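Local coordinates for recombination protein recR (Deinococcus radiodurans, PDB 1VDD) that acts in homologous recombinational DNA repair, assembling from four copies into a ring and carrying helix-hairpin-helix, zinc-finger and Toprim modules, at the interface of chains A and B and the interface of chains A and C. Coordinates in Å, arbitrary orientation; residue numbers count along the deposited sequence, not the author numbering. Chains: chain A/B/C, Recombination protein recR.

Contact 1: the interface of chains A and B. Residues chain A 196-197; chain B 155, 159, 164-165.
The C-terminal segment of chain A, A:Val196 in a loop and A:Ser197 in extended conformation, runs antiparallel beside strand 164-167 of chain B and reaches the end of helix 145-158 and the loop just after it. A:Ser197 and B:Ile165 form an antiparallel beta bridge, by which the C-terminal tail of one subunit adds onto the edge of strand 164-167 in the Toprim region of the other. Among these residues the clear hydrogen bonds are all backbone to backbone, a pairing that depends little on side-chain identity. The amide N of B:Ile165 donates to the carbonyl O of A:Ser197 at 3.0 Å, a nearly straight bond with 167° at the hydrogen. The carbonyl O of B:Ile165 accepts twice, from A:Val196 N at 2.7 Å and from A:Ser197 N at 3.3 Å; both donors lie tilted out of the carbonyl plane towards the same face, and the shorter bond is the more bent, 138° at the hydrogen.

Side chains close the flanks. A:Val196, compact and branched at CB, suits a place between a strand and a helix: CG2 points to the side chain of B:Ile165, and CB meets the helix. The flat amide of B:Gln155, held out on a long, uncharged chain, turns its face to this carbon. A:Val196 CB thus sits over the amide face and not at an edge, 3.6 Å from B:Gln155 CD. A:Ser197 is small enough to fit between B:Ile165 and B:Glu159. Its OG sits between its own backbone N and carbonyl carbon (chi1 87°), facing the aliphatic B:Ile165, whose CG1 is 3.4 Å away. The carboxylate of B:Glu159 comes alongside, its OE2 flanking the CB-OG bond of the serine. Any hydrogen bond from the hydroxyl would therefore be strongly bent and probably weak, although A:Ser197 OG lies 3.2 Å from B:Glu159 OE2.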
loop_
_atom_site.group_PDB
_atom_site.type_symbol
_atom_site.label_atom_id
_atom_site.label_comp_id
_atom_site.label_asym_id
_atom_site.label_seq_id
_atom_site.Cartn_x
_atom_site.Cartn_y
_atom_site.Cartn_z
ATOM N N VAL A 196 -14.197 -34.776 8.030
ATOM C CA VAL A 196 -13.050 -35.545 7.543
ATOM C C VAL A 196 -13.077 -36.977 8.046
ATOM O O VAL A 196 -12.355 -37.841 7.550
ATOM C CB VAL A 196 -11.711 -34.906 7.955
ATOM C CG1 VAL A 196 -11.413 -33.694 7.071
ATOM C CG2 VAL A 196 -11.767 -34.509 9.416
ATOM N N SER A 197 -13.908 -37.234 9.041
ATOM C CA SER A 197 -14.020 -38.587 9.546
ATOM C C SER A 197 -15.307 -38.701 10.333
ATOM O O SER A 197 -15.650 -37.791 11.093
ATOM C CB SER A 197 -12.819 -38.942 10.435
ATOM O OG SER A 197 -13.026 -38.542 11.780
ATOM N N GLN B 155 -6.285 -34.626 13.289
ATOM C CA GLN B 155 -7.253 -35.558 12.732
ATOM C C GLN B 155 -6.806 -36.980 13.015
ATOM O O GLN B 155 -7.487 -37.719 13.733
ATOM C CB GLN B 155 -7.406 -35.371 11.223
ATOM C CG GLN B 155 -8.426 -36.349 10.644
ATOM C CD GLN B 155 -8.611 -36.247 9.139
ATOM O OE1 GLN B 155 -9.192 -37.145 8.523
ATOM N NE2 GLN B 155 -8.127 -35.156 8.537
ATOM N N GLU B 159 -9.036 -39.409 15.382
ATOM C CA GLU B 159 -9.727 -40.512 14.713
ATOM C C GLU B 159 -10.154 -41.600 15.700
ATOM O O GLU B 159 -11.332 -41.953 15.789
ATOM C CB GLU B 159 -8.802 -41.123 13.659
ATOM C CG GLU B 159 -9.500 -41.963 12.622
ATOM C CD GLU B 159 -10.226 -41.112 11.601
ATOM O OE1 GLU B 159 -10.865 -41.691 10.696
ATOM O OE2 GLU B 159 -10.150 -39.867 11.703
ATOM N N ALA B 164 -16.687 -37.305 15.830
ATOM C CA ALA B 164 -16.535 -37.020 14.404
ATOM C C ALA B 164 -15.613 -35.804 14.261
ATOM O O ALA B 164 -15.560 -34.926 15.130
ATOM C CB ALA B 164 -17.882 -36.714 13.770
ATOM N N ILE B 165 -14.903 -35.750 13.148
ATOM C CA ILE B 165 -13.972 -34.673 12.899
ATOM C C ILE B 165 -14.341 -33.921 11.626
ATOM O O ILE B 165 -14.749 -34.517 10.617
ATOM C CB ILE B 165 -12.541 -35.232 12.771
ATOM C CG1 ILE B 165 -12.221 -36.077 14.009
ATOM C CG2 ILE B 165 -11.542 -34.087 12.600
ATOM C CD1 ILE B 165 -10.860 -36.788 13.950
#

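Contact 2: the interface of chains A and C. Residues chain A 30, 33; chain C 54, 63, 88-89.
Helix 22-32 of chain A presents its last turn and the residue just beyond it, A:Phe30 and A:Phe33, to three separate backbone stretches of chain C: the loop residue C:Leu54, the short strand 63-64 and the start of helix 88-95. Two phenylalanines three positions apart on this stretch turn their rings to the same partner, so a single aliphatic residue, C:Ile63, can serve both.

C:Ile63 meets A:Phe33 from the opposite direction and places its terminal methyl, CD1, over the centre of one ring face, 3.2 Å from the centroid, as a CH-pi contact. Isoleucine suits this place because its two branches divide the work: CD1 and CG1 cover the face, CG1 lying 3.4 Å from A:Phe33 CZ, while CG2 reaches past the rim at CE1, 3.5 Å from that atom. The extended outer chain of C:Ile63 (chi2 -177°) carries CD1 forward between the two aromatic side chains, where it also comes 3.5 Å from A:Phe30 CD2. The ring of A:Phe33 reaches this methyl with CG anti to the backbone N (chi1 177°). At the ring's edge, in its plane, lies C:Leu54 CB, 3.6 Å from A:Phe33 CE1; this methylene, next to the backbone of an apolar residue, borders the aromatic rim.

On A:Phe30 the proline covers the ring centre, and the isoleucine methyl meets the CD2 rim on the same side. C:Pro88 turns its CG corner to this face, 4.1 Å above the plane of the A:Phe30 ring; proline at a helix start offers a rigid apolar surface and needs no amide hydrogen there. Next to it, C:Gly89 has no side chain to hold the ring away, and its CA approaches A:Phe30 CE1 to 4.0 Å. In the fold, the patch joins the helix-hairpin-helix region of chain A to chain C where its zinc-finger region, containing C:Ile63, neighbours the first helix of the Toprim region.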
loop_
_atom_site.group_PDB
_atom_site.type_symbol
_atom_site.label_atom_id
_atom_site.label_comp_id
_atom_site.label_asym_id
_atom_site.label_seq_id
_atom_site.Cartn_x
_atom_site.Cartn_y
_atom_site.Cartn_z
ATOM N N PHE A 30 6.819 7.477 -23.022
ATOM C CA PHE A 30 8.253 7.706 -23.127
ATOM C C PHE A 30 9.087 6.429 -23.154
ATOM O O PHE A 30 10.303 6.468 -23.358
ATOM C CB PHE A 30 8.699 8.621 -21.997
ATOM C CG PHE A 30 8.318 10.046 -22.210
ATOM C CD1 PHE A 30 7.897 10.832 -21.152
ATOM C CD2 PHE A 30 8.371 10.601 -23.487
ATOM C CE1 PHE A 30 7.529 12.154 -21.360
ATOM C CE2 PHE A 30 8.008 11.922 -23.712
ATOM C CZ PHE A 30 7.585 12.706 -22.650
ATOM N N PHE A 33 8.750 5.192 -26.938
ATOM C CA PHE A 33 9.613 6.058 -27.727
ATOM C C PHE A 33 10.987 5.418 -27.896
ATOM O O PHE A 33 11.577 5.461 -28.965
ATOM C CB PHE A 33 9.743 7.401 -26.993
ATOM C CG PHE A 33 10.667 8.384 -27.657
ATOM C CD1 PHE A 33 10.176 9.321 -28.555
ATOM C CD2 PHE A 33 12.028 8.385 -27.365
ATOM C CE1 PHE A 33 11.032 10.254 -29.152
ATOM C CE2 PHE A 33 12.891 9.309 -27.956
ATOM C CZ PHE A 33 12.390 10.245 -28.849
ATOM N N LEU C 54 7.369 11.454 -33.140
ATOM C CA LEU C 54 8.248 11.951 -32.091
ATOM C C LEU C 54 9.686 11.647 -32.434
ATOM O O LEU C 54 9.994 10.599 -32.973
ATOM C CB LEU C 54 7.923 11.331 -30.719
ATOM C CG LEU C 54 6.724 11.773 -29.869
ATOM C CD1 LEU C 54 6.460 13.239 -30.085
ATOM C CD2 LEU C 54 5.504 10.968 -30.223
ATOM N N ILE C 63 12.030 15.441 -26.581
ATOM C CA ILE C 63 11.149 14.815 -27.545
ATOM C C ILE C 63 10.163 15.824 -28.158
ATOM O O ILE C 63 9.527 16.609 -27.446
ATOM C CB ILE C 63 10.410 13.621 -26.875
ATOM C CG1 ILE C 63 11.441 12.550 -26.496
ATOM C CG2 ILE C 63 9.368 13.040 -27.807
ATOM C CD1 ILE C 63 10.865 11.313 -25.908
ATOM N N PRO C 88 13.217 13.315 -20.393
ATOM C CA PRO C 88 12.306 14.225 -21.088
ATOM C C PRO C 88 11.090 14.530 -20.218
ATOM O O PRO C 88 10.473 15.599 -20.338
ATOM C CB PRO C 88 11.957 13.449 -22.352
ATOM C CG PRO C 88 11.992 12.054 -21.885
ATOM C CD PRO C 88 13.248 12.011 -21.072
ATOM N N GLY C 89 10.767 13.585 -19.334
ATOM C CA GLY C 89 9.648 13.752 -18.422
ATOM C C GLY C 89 9.867 14.859 -17.402
ATOM O O GLY C 89 8.915 15.315 -16.773
#

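Contact 1 and contact 2 lie about 65 Å apart, measured between the centres of their C-alpha atoms, and share no residues or secondary-structure elements. Chain A takes part in both, using its C-terminal tail towards chain B in contact 1 and its N-terminal helical region towards chain C in contact 2. Each interface is two-fold symmetric, so every contact has a twin with the chains exchanged. Two different two-fold interfaces at opposite ends of one subunit let four copies close into a ring, with, in these patches, backbone pairing in contact 1 and aromatic–aliphatic packing in contact 2.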